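Long-range contacts in predicted acetyltransferase (Clostridium acetobutylicum, PDB 3MGD), which binds acetyl-CoA and, as a member of the GNAT family, probably transfers its acetyl group to an acceptor molecule: residues I63-A69 against Y86-T92; R83-I87 against I118-V124. All blocks are in the same frame, centred on the assembly; numbering follows the deposited sequence.

Contact 1 of 2, residues I63-A69 against Y86-T92. With ACO (acetyl coenzyme *a), chain C.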
ATOM      1  N   ILE A  63     -19.759  -2.008  18.905  1.00 21.80           N
ATOM      2  CA  ILE A  63     -19.223  -3.301  19.290  1.00 20.90           C
ATOM      3  C   ILE A  63     -18.009  -3.691  18.447  1.00 19.21           C
ATOM      4  O   ILE A  63     -17.058  -4.299  18.950  1.00 23.24           O
ATOM      5  CB  ILE A  63     -20.295  -4.390  19.101  1.00 30.55           C
ATOM      6  CG1 ILE A  63     -21.493  -4.114  20.005  1.00 35.76           C
ATOM      7  CG2 ILE A  63     -19.721  -5.768  19.377  1.00 30.87           C
ATOM      8  CD1 ILE A  63     -21.150  -4.148  21.479  1.00 41.25           C
ATOM      9  N   ALA A  64     -18.051  -3.370  17.153  1.00 20.33           N
ATOM     10  CA  ALA A  64     -16.944  -3.717  16.263  1.00 19.10           C
ATOM     11  C   ALA A  64     -16.810  -2.706  15.123  1.00 19.63           C
ATOM     12  O   ALA A  64     -17.763  -2.017  14.765  1.00 20.04           O
ATOM     13  CB  ALA A  64     -17.113  -5.127  15.714  1.00 17.51           C
ATOM     14  N   THR A  65     -15.606  -2.604  14.582  1.00 17.77           N
ATOM     15  CA  THR A  65     -15.384  -1.825  13.376  1.00 15.67           C
ATOM     16  C   THR A  65     -14.564  -2.669  12.405  1.00 17.09           C
ATOM     17  O   THR A  65     -13.947  -3.658  12.799  1.00 19.24           O
ATOM     18  CB  THR A  65     -14.571  -0.552  13.663  1.00 18.42           C
ATOM     19  OG1 THR A  65     -13.279  -0.909  14.177  1.00 18.30           O
ATOM     20  CG2 THR A  65     -15.289   0.345  14.673  1.00 19.50           C
ATOM     21  N   ALA A  66     -14.553  -2.258  11.137  1.00 16.24           N
ATOM     22  CA  ALA A  66     -13.730  -2.904  10.109  1.00 18.49           C
ATOM     23  C   ALA A  66     -13.718  -1.974   8.911  1.00 18.30           C
ATOM     24  O   ALA A  66     -14.775  -1.511   8.486  1.00 17.85           O
ATOM     25  CB  ALA A  66     -14.328  -4.237   9.718  1.00 16.64           C
ATOM     26  N   ALA A  67     -12.543  -1.672   8.372  1.00 15.90           N
ATOM     27  CA  ALA A  67     -12.499  -0.740   7.229  1.00 14.14           C
ATOM     28  C   ALA A  67     -11.736  -1.290   6.039  1.00 14.60           C
ATOM     29  O   ALA A  67     -10.920  -2.210   6.164  1.00 14.61           O
ATOM     30  CB  ALA A  67     -11.918   0.613   7.635  1.00 18.28           C
ATOM     31  N   ILE A  68     -12.003  -0.706   4.876  1.00 16.02           N
ATOM     32  CA  ILE A  68     -11.228  -1.022   3.690  1.00 16.44           C
ATOM     33  C   ILE A  68     -10.900   0.305   3.038  1.00 16.95           C
ATOM     34  O   ILE A  68     -11.776   1.169   2.911  1.00 14.15           O
ATOM     35  CB  ILE A  68     -11.980  -1.990   2.731  1.00 19.32           C
ATOM     36  CG1 ILE A  68     -11.087  -2.409   1.560  1.00 19.34           C
ATOM     37  CG2 ILE A  68     -13.329  -1.396   2.262  1.00 17.22           C
ATOM     38  CD1 ILE A  68     -11.571  -3.653   0.839  1.00 17.45           C
ATOM     39  N   ALA A  69      -9.624   0.479   2.701  1.00 12.72           N
ATOM     40  CA  ALA A  69      -9.132   1.656   1.978  1.00 13.16           C
ATOM     41  C   ALA A  69      -8.769   1.241   0.564  1.00 18.19           C
ATOM     42  O   ALA A  69      -8.230   0.153   0.348  1.00 21.57           O
ATOM     43  CB  ALA A  69      -7.894   2.224   2.671  1.00 14.45           C
ATOM     44  N   TYR A  86      -7.280  -2.194   0.881  1.00 13.20           N
ATOM     45  CA  TYR A  86      -6.382  -2.359   2.018  1.00 15.95           C
ATOM     46  C   TYR A  86      -7.252  -2.428   3.268  1.00 16.97           C
ATOM     47  O   TYR A  86      -7.920  -1.458   3.624  1.00 19.83           O
ATOM     48  CB  TYR A  86      -5.423  -1.163   2.113  1.00 16.84           C
ATOM     49  CG  TYR A  86      -4.530  -1.190   3.338  1.00 20.76           C
ATOM     50  CD1 TYR A  86      -3.434  -2.040   3.404  1.00 21.84           C
ATOM     51  CD2 TYR A  86      -4.788  -0.364   4.427  1.00 20.94           C
ATOM     52  CE1 TYR A  86      -2.614  -2.069   4.531  1.00 22.87           C
ATOM     53  CE2 TYR A  86      -3.978  -0.385   5.558  1.00 20.17           C
ATOM     54  CZ  TYR A  86      -2.895  -1.232   5.598  1.00 20.46           C
ATOM     55  OH  TYR A  86      -2.099  -1.251   6.721  1.00 22.52           O
ATOM     56  N   ILE A  87      -7.259  -3.579   3.925  1.00 16.62           N
ATOM     57  CA  ILE A  87      -8.131  -3.763   5.079  1.00 15.00           C
ATOM     58  C   ILE A  87      -7.448  -3.308   6.362  1.00 17.15           C
ATOM     59  O   ILE A  87      -6.253  -3.541   6.563  1.00 15.95           O
ATOM     60  CB  ILE A  87      -8.639  -5.226   5.153  1.00 17.96           C
ATOM     61  CG1 ILE A  87      -9.650  -5.441   4.002  1.00 20.17           C
ATOM     62  CG2 ILE A  87      -9.193  -5.550   6.545  1.00 15.49           C
ATOM     63  CD1 ILE A  87     -10.366  -6.770   4.019  1.00 26.55           C
ATOM     64  N   THR A  88      -8.213  -2.643   7.226  1.00 17.56           N
ATOM     65  CA  THR A  88      -7.624  -1.956   8.366  1.00 16.09           C
ATOM     66  C   THR A  88      -8.701  -1.639   9.393  1.00 16.15           C
ATOM     67  O   THR A  88      -9.882  -1.899   9.154  1.00 17.49           O
ATOM     68  CB  THR A  88      -6.923  -0.646   7.870  1.00 21.37           C
ATOM     69  OG1 THR A  88      -6.102  -0.099   8.906  1.00 19.94           O
ATOM     70  CG2 THR A  88      -7.946   0.400   7.389  1.00 22.71           C
ATOM     71  N   ASN A  89      -8.290  -1.072  10.533  1.00 13.22           N
ATOM     72  CA  ASN A  89      -9.223  -0.606  11.537  1.00 15.76           C
ATOM     73  C   ASN A  89     -10.192  -1.685  11.977  1.00 16.31           C
ATOM     74  O   ASN A  89     -11.362  -1.409  12.206  1.00 16.71           O
ATOM     75  CB  ASN A  89     -10.003   0.617  11.041  1.00 14.97           C
ATOM     76  CG  ASN A  89      -9.116   1.820  10.820  1.00 17.22           C
ATOM     77  OD1 ASN A  89      -7.936   1.799  11.155  1.00 21.92           O
ATOM     78  ND2 ASN A  89      -9.675   2.870  10.223  1.00 16.41           N
HETATM   79  N   MSE A  90      -9.723  -2.922  12.075  1.00 15.20           N
HETATM   80  CA  MSE A  90     -10.593  -3.965  12.576  1.00 17.80           C
HETATM   81  C   MSE A  90     -10.456  -4.126  14.087  1.00 17.40           C
HETATM   82  O   MSE A  90      -9.365  -4.279  14.632  1.00 17.16           O
HETATM   83  CB  MSE A  90     -10.363  -5.279  11.842  1.00 17.73           C
HETATM   84  CG  MSE A  90     -10.738  -5.148  10.349  1.00 18.03           C
HETATM   85 SE   MSE A  90     -10.771  -6.875   9.507  1.00 34.28          SE
HETATM   86  CE  MSE A  90     -12.277  -7.663  10.473  1.00 23.31           C
ATOM     87  N   TYR A  91     -11.593  -4.092  14.754  1.00 16.72           N
ATOM     88  CA  TYR A  91     -11.616  -4.189  16.206  1.00 15.80           C
ATOM     89  C   TYR A  91     -12.950  -4.795  16.593  1.00 17.69           C
ATOM     90  O   TYR A  91     -13.989  -4.425  16.049  1.00 20.67           O
ATOM     91  CB  TYR A  91     -11.430  -2.810  16.854  1.00 18.18           C
ATOM     92  CG  TYR A  91     -11.408  -2.898  18.372  1.00 19.76           C
ATOM     93  CD1 TYR A  91     -10.243  -3.228  19.048  1.00 18.82           C
ATOM     94  CD2 TYR A  91     -12.555  -2.682  19.113  1.00 21.95           C
ATOM     95  CE1 TYR A  91     -10.221  -3.329  20.453  1.00 21.05           C
ATOM     96  CE2 TYR A  91     -12.548  -2.787  20.501  1.00 19.61           C
ATOM     97  CZ  TYR A  91     -11.385  -3.106  21.166  1.00 24.19           C
ATOM     98  OH  TYR A  91     -11.405  -3.203  22.556  1.00 27.31           O
ATOM     99  N   THR A  92     -12.905  -5.783  17.476  1.00 18.49           N
ATOM    100  CA  THR A  92     -14.113  -6.300  18.087  1.00 17.15           C
ATOM    101  C   THR A  92     -13.963  -6.183  19.615  1.00 22.70           C
ATOM    102  O   THR A  92     -12.915  -6.537  20.167  1.00 21.73           O
ATOM    103  CB  THR A  92     -14.357  -7.787  17.735  1.00 17.49           C
ATOM    104  OG1 THR A  92     -14.564  -7.933  16.326  1.00 20.52           O
ATOM    105  CG2 THR A  92     -15.606  -8.310  18.498  1.00 20.23           C
TER
HETATM  106  N1A ACO C 200     -17.324 -21.560  14.386  1.00 52.99           N
HETATM  107  C2A ACO C 200     -16.177 -21.896  15.111  1.00 52.46           C
HETATM  108  N3A ACO C 200     -15.259 -20.891  15.499  1.00 46.69           N
HETATM  109  C4A ACO C 200     -15.519 -19.508  15.133  1.00 43.40           C
HETATM  110  C5A ACO C 200     -16.694 -19.161  14.391  1.00 46.17           C
HETATM  111  C6A ACO C 200     -17.591 -20.151  14.011  1.00 46.44           C
HETATM  112  N6A ACO C 200     -18.778 -19.795  13.260  1.00 41.70           N
HETATM  113  N7A ACO C 200     -16.695 -17.740  14.177  1.00 44.63           N
HETATM  114  C8A ACO C 200     -15.553 -17.223  14.772  1.00 37.09           C
HETATM  115  N9A ACO C 200     -14.799 -18.323  15.353  1.00 33.93           N
HETATM  116  C1B ACO C 200     -13.607 -18.147  16.164  1.00 32.88           C
HETATM  117  C2B ACO C 200     -12.473 -18.308  15.137  1.00 41.54           C
HETATM  118  O2B ACO C 200     -12.325 -19.466  14.383  1.00 43.47           O
HETATM  119  C3B ACO C 200     -11.291 -17.746  15.894  1.00 45.79           C
HETATM  120  O3B ACO C 200     -10.560 -18.602  16.743  1.00 47.88           O
HETATM  121  P3B ACO C 200      -9.260 -19.393  16.270  1.00 73.19           P
HETATM  122  O7A ACO C 200      -9.061 -20.603  17.249  1.00 49.13           O
HETATM  123  O8A ACO C 200      -8.028 -18.465  16.336  1.00 69.14           O
HETATM  124  O9A ACO C 200      -9.432 -19.902  14.855  1.00 73.23           O
HETATM  125  C4B ACO C 200     -11.958 -16.493  16.560  1.00 22.40           C
HETATM  126  O4B ACO C 200     -13.298 -16.979  16.940  1.00 29.07           O
HETATM  127  C5B ACO C 200     -11.883 -15.091  15.990  1.00 23.96           C
HETATM  128  O5B ACO C 200     -12.693 -14.947  14.849  1.00 24.05           O
HETATM  129  P1A ACO C 200     -13.792 -13.814  14.777  1.00 22.49           P
HETATM  130  O1A ACO C 200     -14.896 -14.003  15.829  1.00 24.05           O
HETATM  131  O2A ACO C 200     -14.332 -13.792  13.349  1.00 22.11           O
HETATM  132  O3A ACO C 200     -13.002 -12.477  15.048  1.00 24.10           O
HETATM  133  P2A ACO C 200     -13.317 -11.465  16.238  1.00 21.90           P
HETATM  134  O4A ACO C 200     -13.031 -12.080  17.649  1.00 23.29           O
HETATM  135  O5A ACO C 200     -14.701 -10.891  16.108  1.00 18.78           O
HETATM  136  O6A ACO C 200     -12.367 -10.230  16.010  1.00 23.56           O
HETATM  137  CBP ACO C 200     -10.156  -9.223  15.990  1.00 19.69           C
HETATM  138  CCP ACO C 200     -11.019 -10.443  15.700  1.00 18.72           C
HETATM  139  CDP ACO C 200      -8.760  -9.416  15.422  1.00 15.32           C
HETATM  140  CEP ACO C 200     -10.833  -8.039  15.383  1.00 20.30           C
HETATM  141  CAP ACO C 200     -10.050  -9.058  17.543  1.00 27.02           C
HETATM  142  OAP ACO C 200      -9.404 -10.131  18.143  1.00 25.36           O
HETATM  143  C9P ACO C 200      -9.532  -7.719  18.007  1.00 22.45           C
HETATM  144  O9P ACO C 200     -10.232  -6.706  18.023  1.00 18.40           O
HETATM  145  N8P ACO C 200      -8.157  -7.683  18.457  1.00 20.05           N
HETATM  146  C7P ACO C 200      -7.538  -6.421  18.859  1.00 16.18           C
HETATM  147  C6P ACO C 200      -7.404  -5.479  17.719  1.00 18.88           C
HETATM  148  C5P ACO C 200      -6.790  -6.159  16.515  1.00 20.10           C
HETATM  149  O5P ACO C 200      -5.805  -6.888  16.642  1.00 24.11           O
HETATM  150  N4P ACO C 200      -7.424  -5.964  15.256  1.00 17.61           N
HETATM  151  C3P ACO C 200      -6.793  -6.356  14.019  1.00 16.76           C
HETATM  152  C2P ACO C 200      -5.722  -5.438  13.489  1.00 20.40           C
HETATM  153  S1P ACO C 200      -5.097  -5.894  11.890  1.00 19.98           S
HETATM  154  C   ACO C 200      -6.081  -5.323  10.653  1.00 22.52           C
HETATM  155  O   ACO C 200      -7.073  -4.663  10.924  1.00 20.04           O
HETATM  156  CH3 ACO C 200      -5.816  -5.741   9.259  1.00 18.17           C
HETATM  157  O   HOH W   1     -14.365  -6.509  13.620  1.00 21.89           O
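T65 and Y91 pair through two backbone bonds, T65 N to Y91 O and Y91 N to T65 O, in the antiparallel ladder that joins 63-69 to 86-92. Further along, A67 pairs with T88 and A69 with Y86 in the same way. Between T65 and A67 the register slips by one residue: N89 and M90 both lie opposite A66, a beta bulge, with N89 at positive phi (55°). The carbonyl of N89 takes no ladder bond from A66 N; instead T65 OG1 donates to N89 O at 2.8 Å. A chi1 of 61° sets that hydroxyl between the backbone N and carbonyl carbon of T65, which points it at N89 O. The amide of N89 reaches past A67 CB: N89 ND2 bonds to E53, and N89 OD1 more weakly to R19.

M90, modelled as selenomethionine, can be followed outward. CB lies 3.5 Å from the acetyl oxygen O of acetyl-CoA; CG sits 3.7 Å from A66 CA; the turn about the CG-SE bond (chi3 66°) brings CE to 4.1 Å from A66 CB. On the same face, helix 101-115 packs against A64, A66, I68 and M90.

The edge of 86-92 turned from 63-69 holds the cofactor. M90 O accepts from ACO N4P at 2.6 Å, M90 N makes a weak bond to the acetyl oxygen, and T92 N donates to ACO O9P at 2.9 Å, nearly straight. T92 OG1 lies 3.0 Å from the phosphate oxygen ACO O5A, and a water donates to both T92 OG1 and T65 O. A bulged strand whose backbone pairs with the pantetheine arm like another strand is the hallmark of the GNAT acetyl-CoA site, here built on a beta hairpin.

Contact 2 of 2, residues R83-I87 against I118-V124. With ACO (acetyl coenzyme *a), chain C.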
ATOM      1  N   ARG A  83      -5.306  -1.303  -8.736  0.50 19.24           N
ATOM      2  CA  ARG A  83      -5.966  -0.955  -7.483  0.50 17.42           C
ATOM      3  C   ARG A  83      -6.016  -2.148  -6.542  0.50 19.12           C
ATOM      4  O   ARG A  83      -6.095  -3.299  -6.977  0.50 19.29           O
ATOM      5  CB  ARG A  83      -7.391  -0.456  -7.729  0.50 17.67           C
ATOM      6  CG  ARG A  83      -7.525   0.600  -8.804  0.50 18.28           C
ATOM      7  CD  ARG A  83      -8.899   1.235  -8.732  0.50 25.48           C
ATOM      8  NE  ARG A  83      -9.441   1.526 -10.057  0.50 28.18           N
ATOM      9  CZ  ARG A  83     -10.206   0.689 -10.749  0.50 30.25           C
ATOM     10  NH1 ARG A  83     -10.520  -0.502 -10.247  0.50 31.74           N
ATOM     11  NH2 ARG A  83     -10.649   1.041 -11.948  0.50 29.88           N
ATOM     12  N   LYS A  84      -5.976  -1.856  -5.243  1.00 16.44           N
ATOM     13  CA  LYS A  84      -6.135  -2.874  -4.220  1.00 18.27           C
ATOM     14  C   LYS A  84      -6.993  -2.328  -3.099  1.00 16.96           C
ATOM     15  O   LYS A  84      -7.046  -1.119  -2.884  1.00 20.69           O
ATOM     16  CB  LYS A  84      -4.773  -3.292  -3.647  1.00 18.47           C
ATOM     17  CG  LYS A  84      -3.941  -4.192  -4.590  1.00 22.93           C
ATOM     18  CD  LYS A  84      -2.658  -4.669  -3.908  1.00 24.62           C
ATOM     19  CE  LYS A  84      -1.924  -5.719  -4.736  1.00 37.67           C
ATOM     20  NZ  LYS A  84      -0.666  -6.145  -4.063  1.00 43.37           N
ATOM     21  N   GLY A  85      -7.658  -3.226  -2.381  1.00 16.07           N
ATOM     22  CA  GLY A  85      -8.372  -2.833  -1.180  1.00 19.11           C
ATOM     23  C   GLY A  85      -7.432  -3.141  -0.032  1.00 19.86           C
ATOM     24  O   GLY A  85      -6.840  -4.213   0.016  1.00 27.47           O
ATOM     25  N   TYR A  86      -7.280  -2.194   0.881  1.00 13.20           N
ATOM     26  CA  TYR A  86      -6.382  -2.359   2.018  1.00 15.95           C
ATOM     27  C   TYR A  86      -7.252  -2.428   3.268  1.00 16.97           C
ATOM     28  O   TYR A  86      -7.920  -1.458   3.624  1.00 19.83           O
ATOM     29  CB  TYR A  86      -5.423  -1.163   2.113  1.00 16.84           C
ATOM     30  CG  TYR A  86      -4.530  -1.190   3.338  1.00 20.76           C
ATOM     31  CD1 TYR A  86      -3.434  -2.040   3.404  1.00 21.84           C
ATOM     32  CD2 TYR A  86      -4.788  -0.364   4.427  1.00 20.94           C
ATOM     33  CE1 TYR A  86      -2.614  -2.069   4.531  1.00 22.87           C
ATOM     34  CE2 TYR A  86      -3.978  -0.385   5.558  1.00 20.17           C
ATOM     35  CZ  TYR A  86      -2.895  -1.232   5.598  1.00 20.46           C
ATOM     36  OH  TYR A  86      -2.099  -1.251   6.721  1.00 22.52           O
ATOM     37  N   ILE A  87      -7.259  -3.579   3.925  1.00 16.62           N
ATOM     38  CA  ILE A  87      -8.131  -3.763   5.079  1.00 15.00           C
ATOM     39  C   ILE A  87      -7.448  -3.308   6.362  1.00 17.15           C
ATOM     40  O   ILE A  87      -6.253  -3.541   6.563  1.00 15.95           O
ATOM     41  CB  ILE A  87      -8.639  -5.226   5.153  1.00 17.96           C
ATOM     42  CG1 ILE A  87      -9.650  -5.441   4.002  1.00 20.17           C
ATOM     43  CG2 ILE A  87      -9.193  -5.550   6.545  1.00 15.49           C
ATOM     44  CD1 ILE A  87     -10.366  -6.770   4.019  1.00 26.55           C
ATOM     45  N   ILE A 118     -12.533  -4.298  -7.742  1.00 23.04           N
ATOM     46  CA  ILE A 118     -11.241  -4.616  -7.143  1.00 18.21           C
ATOM     47  C   ILE A 118     -11.254  -6.073  -6.732  1.00 24.76           C
ATOM     48  O   ILE A 118     -12.229  -6.551  -6.145  1.00 22.22           O
ATOM     49  CB  ILE A 118     -10.966  -3.726  -5.921  1.00 19.93           C
ATOM     50  CG1 ILE A 118     -10.719  -2.284  -6.373  1.00 21.65           C
ATOM     51  CG2 ILE A 118      -9.794  -4.276  -5.098  1.00 17.66           C
ATOM     52  CD1 ILE A 118     -10.486  -1.315  -5.229  1.00 25.16           C
ATOM     53  N   HIS A 119     -10.182  -6.790  -7.050  1.00 22.96           N
ATOM     54  CA  HIS A 119     -10.139  -8.221  -6.766  1.00 25.51           C
ATOM     55  C   HIS A 119      -8.890  -8.650  -6.007  1.00 21.07           C
ATOM     56  O   HIS A 119      -8.677  -9.835  -5.771  1.00 31.72           O
ATOM     57  CB  HIS A 119     -10.295  -9.036  -8.054  1.00 25.79           C
ATOM     58  CG  HIS A 119      -9.233  -8.768  -9.077  1.00 26.15           C
ATOM     59  ND1 HIS A 119      -8.056  -9.480  -9.127  1.00 30.13           N
ATOM     60  CD2 HIS A 119      -9.171  -7.867 -10.085  1.00 33.56           C
ATOM     61  CE1 HIS A 119      -7.312  -9.029 -10.122  1.00 32.89           C
ATOM     62  NE2 HIS A 119      -7.966  -8.049 -10.719  1.00 35.51           N
ATOM     63  N   LYS A 120      -8.070  -7.686  -5.620  1.00 16.53           N
ATOM     64  CA  LYS A 120      -6.906  -7.976  -4.791  1.00 20.76           C
ATOM     65  C   LYS A 120      -7.012  -7.180  -3.495  1.00 21.97           C
ATOM     66  O   LYS A 120      -7.158  -5.960  -3.531  1.00 20.92           O
ATOM     67  CB  LYS A 120      -5.611  -7.596  -5.519  1.00 24.89           C
ATOM     68  CG  LYS A 120      -5.324  -8.394  -6.796  1.00 31.13           C
ATOM     69  CD  LYS A 120      -4.670  -9.730  -6.485  1.00 35.46           C
ATOM     70  CE  LYS A 120      -4.414 -10.546  -7.765  1.00 38.47           C
ATOM     71  NZ  LYS A 120      -5.694 -10.987  -8.403  1.00 40.26           N
ATOM     72  N   ILE A 121      -6.945  -7.874  -2.361  1.00 17.07           N
ATOM     73  CA  ILE A 121      -7.029  -7.231  -1.050  1.00 19.11           C
ATOM     74  C   ILE A 121      -5.753  -7.514  -0.280  1.00 22.06           C
ATOM     75  O   ILE A 121      -5.149  -8.567  -0.433  1.00 26.07           O
ATOM     76  CB  ILE A 121      -8.207  -7.772  -0.237  1.00 24.40           C
ATOM     77  CG1 ILE A 121      -9.444  -7.903  -1.122  1.00 34.93           C
ATOM     78  CG2 ILE A 121      -8.488  -6.869   0.955  1.00 29.82           C
ATOM     79  CD1 ILE A 121      -9.854  -6.612  -1.764  1.00 32.79           C
ATOM     80  N   CYS A 122      -5.320  -6.569   0.537  1.00 16.02           N
ATOM     81  CA  CYS A 122      -4.132  -6.812   1.332  1.00 13.59           C
ATOM     82  C   CYS A 122      -4.342  -6.195   2.689  1.00 17.93           C
ATOM     83  O   CYS A 122      -5.273  -5.419   2.878  1.00 18.54           O
ATOM     84  CB  CYS A 122      -2.896  -6.232   0.636  1.00 17.94           C
ATOM     85  SG  CYS A 122      -2.974  -4.455   0.316  1.00 24.99           S
ATOM     86  N   LEU A 123      -3.497  -6.565   3.641  1.00 16.44           N
ATOM     87  CA  LEU A 123      -3.587  -6.023   4.995  1.00 18.95           C
ATOM     88  C   LEU A 123      -2.304  -6.330   5.739  1.00 19.61           C
ATOM     89  O   LEU A 123      -1.494  -7.144   5.282  1.00 17.03           O
ATOM     90  CB  LEU A 123      -4.781  -6.628   5.743  1.00 15.32           C
ATOM     91  CG  LEU A 123      -4.875  -8.154   5.867  1.00 15.40           C
ATOM     92  CD1 LEU A 123      -3.859  -8.731   6.847  1.00 20.84           C
ATOM     93  CD2 LEU A 123      -6.274  -8.560   6.278  1.00 15.89           C
ATOM     94  N   VAL A 124      -2.123  -5.677   6.883  1.00 18.22           N
ATOM     95  CA  VAL A 124      -1.053  -6.018   7.805  1.00 21.61           C
ATOM     96  C   VAL A 124      -1.658  -6.707   9.029  1.00 19.12           C
ATOM     97  O   VAL A 124      -2.478  -6.131   9.747  1.00 19.00           O
ATOM     98  CB  VAL A 124      -0.270  -4.770   8.256  1.00 26.28           C
ATOM     99  CG1 VAL A 124       0.759  -5.142   9.315  1.00 27.67           C
ATOM    100  CG2 VAL A 124       0.400  -4.076   7.044  1.00 22.72           C
TER
HETATM  101  N1A ACO C 200     -17.324 -21.560  14.386  1.00 52.99           N
HETATM  102  C2A ACO C 200     -16.177 -21.896  15.111  1.00 52.46           C
HETATM  103  N3A ACO C 200     -15.259 -20.891  15.499  1.00 46.69           N
HETATM  104  C4A ACO C 200     -15.519 -19.508  15.133  1.00 43.40           C
HETATM  105  C5A ACO C 200     -16.694 -19.161  14.391  1.00 46.17           C
HETATM  106  C6A ACO C 200     -17.591 -20.151  14.011  1.00 46.44           C
HETATM  107  N6A ACO C 200     -18.778 -19.795  13.260  1.00 41.70           N
HETATM  108  N7A ACO C 200     -16.695 -17.740  14.177  1.00 44.63           N
HETATM  109  C8A ACO C 200     -15.553 -17.223  14.772  1.00 37.09           C
HETATM  110  N9A ACO C 200     -14.799 -18.323  15.353  1.00 33.93           N
HETATM  111  C1B ACO C 200     -13.607 -18.147  16.164  1.00 32.88           C
HETATM  112  C2B ACO C 200     -12.473 -18.308  15.137  1.00 41.54           C
HETATM  113  O2B ACO C 200     -12.325 -19.466  14.383  1.00 43.47           O
HETATM  114  C3B ACO C 200     -11.291 -17.746  15.894  1.00 45.79           C
HETATM  115  O3B ACO C 200     -10.560 -18.602  16.743  1.00 47.88           O
HETATM  116  P3B ACO C 200      -9.260 -19.393  16.270  1.00 73.19           P
HETATM  117  O7A ACO C 200      -9.061 -20.603  17.249  1.00 49.13           O
HETATM  118  O8A ACO C 200      -8.028 -18.465  16.336  1.00 69.14           O
HETATM  119  O9A ACO C 200      -9.432 -19.902  14.855  1.00 73.23           O
HETATM  120  C4B ACO C 200     -11.958 -16.493  16.560  1.00 22.40           C
HETATM  121  O4B ACO C 200     -13.298 -16.979  16.940  1.00 29.07           O
HETATM  122  C5B ACO C 200     -11.883 -15.091  15.990  1.00 23.96           C
HETATM  123  O5B ACO C 200     -12.693 -14.947  14.849  1.00 24.05           O
HETATM  124  P1A ACO C 200     -13.792 -13.814  14.777  1.00 22.49           P
HETATM  125  O1A ACO C 200     -14.896 -14.003  15.829  1.00 24.05           O
HETATM  126  O2A ACO C 200     -14.332 -13.792  13.349  1.00 22.11           O
HETATM  127  O3A ACO C 200     -13.002 -12.477  15.048  1.00 24.10           O
HETATM  128  P2A ACO C 200     -13.317 -11.465  16.238  1.00 21.90           P
HETATM  129  O4A ACO C 200     -13.031 -12.080  17.649  1.00 23.29           O
HETATM  130  O5A ACO C 200     -14.701 -10.891  16.108  1.00 18.78           O
HETATM  131  O6A ACO C 200     -12.367 -10.230  16.010  1.00 23.56           O
HETATM  132  CBP ACO C 200     -10.156  -9.223  15.990  1.00 19.69           C
HETATM  133  CCP ACO C 200     -11.019 -10.443  15.700  1.00 18.72           C
HETATM  134  CDP ACO C 200      -8.760  -9.416  15.422  1.00 15.32           C
HETATM  135  CEP ACO C 200     -10.833  -8.039  15.383  1.00 20.30           C
HETATM  136  CAP ACO C 200     -10.050  -9.058  17.543  1.00 27.02           C
HETATM  137  OAP ACO C 200      -9.404 -10.131  18.143  1.00 25.36           O
HETATM  138  C9P ACO C 200      -9.532  -7.719  18.007  1.00 22.45           C
HETATM  139  O9P ACO C 200     -10.232  -6.706  18.023  1.00 18.40           O
HETATM  140  N8P ACO C 200      -8.157  -7.683  18.457  1.00 20.05           N
HETATM  141  C7P ACO C 200      -7.538  -6.421  18.859  1.00 16.18           C
HETATM  142  C6P ACO C 200      -7.404  -5.479  17.719  1.00 18.88           C
HETATM  143  C5P ACO C 200      -6.790  -6.159  16.515  1.00 20.10           C
HETATM  144  O5P ACO C 200      -5.805  -6.888  16.642  1.00 24.11           O
HETATM  145  N4P ACO C 200      -7.424  -5.964  15.256  1.00 17.61           N
HETATM  146  C3P ACO C 200      -6.793  -6.356  14.019  1.00 16.76           C
HETATM  147  C2P ACO C 200      -5.722  -5.438  13.489  1.00 20.40           C
HETATM  148  S1P ACO C 200      -5.097  -5.894  11.890  1.00 19.98           S
HETATM  149  C   ACO C 200      -6.081  -5.323  10.653  1.00 22.52           C
HETATM  150  O   ACO C 200      -7.073  -4.663  10.924  1.00 20.04           O
HETATM  151  CH3 ACO C 200      -5.816  -5.741   9.259  1.00 18.17           C
HETATM  152  O   HOH W   2      -7.752  -5.358  -7.980  1.00 25.53           O
HETATM  153  O   HOH W   3      -3.681  -3.628   7.720  1.00 19.96           O
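With chi1 at 175°, the ring of Y86 swings out beside its own carbonyl carbon, while a chi1 of 59° holds C122 SG between the backbone N and carbonyl of C122; the sulfur thus meets the ring edge in its plane, 3.9 Å from CD1 of Y86. Further out, Y86 OH touches V124 CG2, and F73 of the second subunit meets the same ring edge-to-face.

The opposite face is aliphatic. I121 CG2 lies 3.6 Å from I87 CG1 and packs over G85 O, I118 CG2 rests 3.6 Å from G85 N, and L123 CB meets I87 CB. Helix 101-115 covers this layer through L106, L109 and A113.

The strands run parallel, 37° apart. G85 N donates to K120 O, C122 N to G85 O and I87 N to C122 O. Past I87 the strands part, and a water spans the opening: it donates to I87 O and accepts from V124 N at 2.7 Å. The thioester lies at this mouth, with V124 O 3.4 Å from ACO S1P and L123 CB 3.8 Å from ACO CH3. Such splaying of two parallel strands around the acyl end of the cofactor is the V-shaped cleft characteristic of the GNAT fold, formed here between the two strands of a beta-alpha-beta unit.

Contacts 1 and 2 are centred about 13 Å apart in one mixed sheet and share strand 83-92, with Y86 and I87 common to both. Along the chain, 63-69 leads by the hairpin into 83-92, from which helix 101-115 crosses to 118-124. Strand 83-92 is therefore antiparallel to one neighbour and parallel to the other. The two contacts touch where I68 CD1 packs on G85 CA at 3.9 Å, beneath that helix. Both reach acetyl-CoA: contact 1 from the acetyl oxygen along the pantetheine arm to the phosphate, contact 2 at the thioester sulfur and acetyl methyl. At the sheet's edge, 120-124 pairs antiparallel with a strand of the second subunit, so the sheet continues through the dimer.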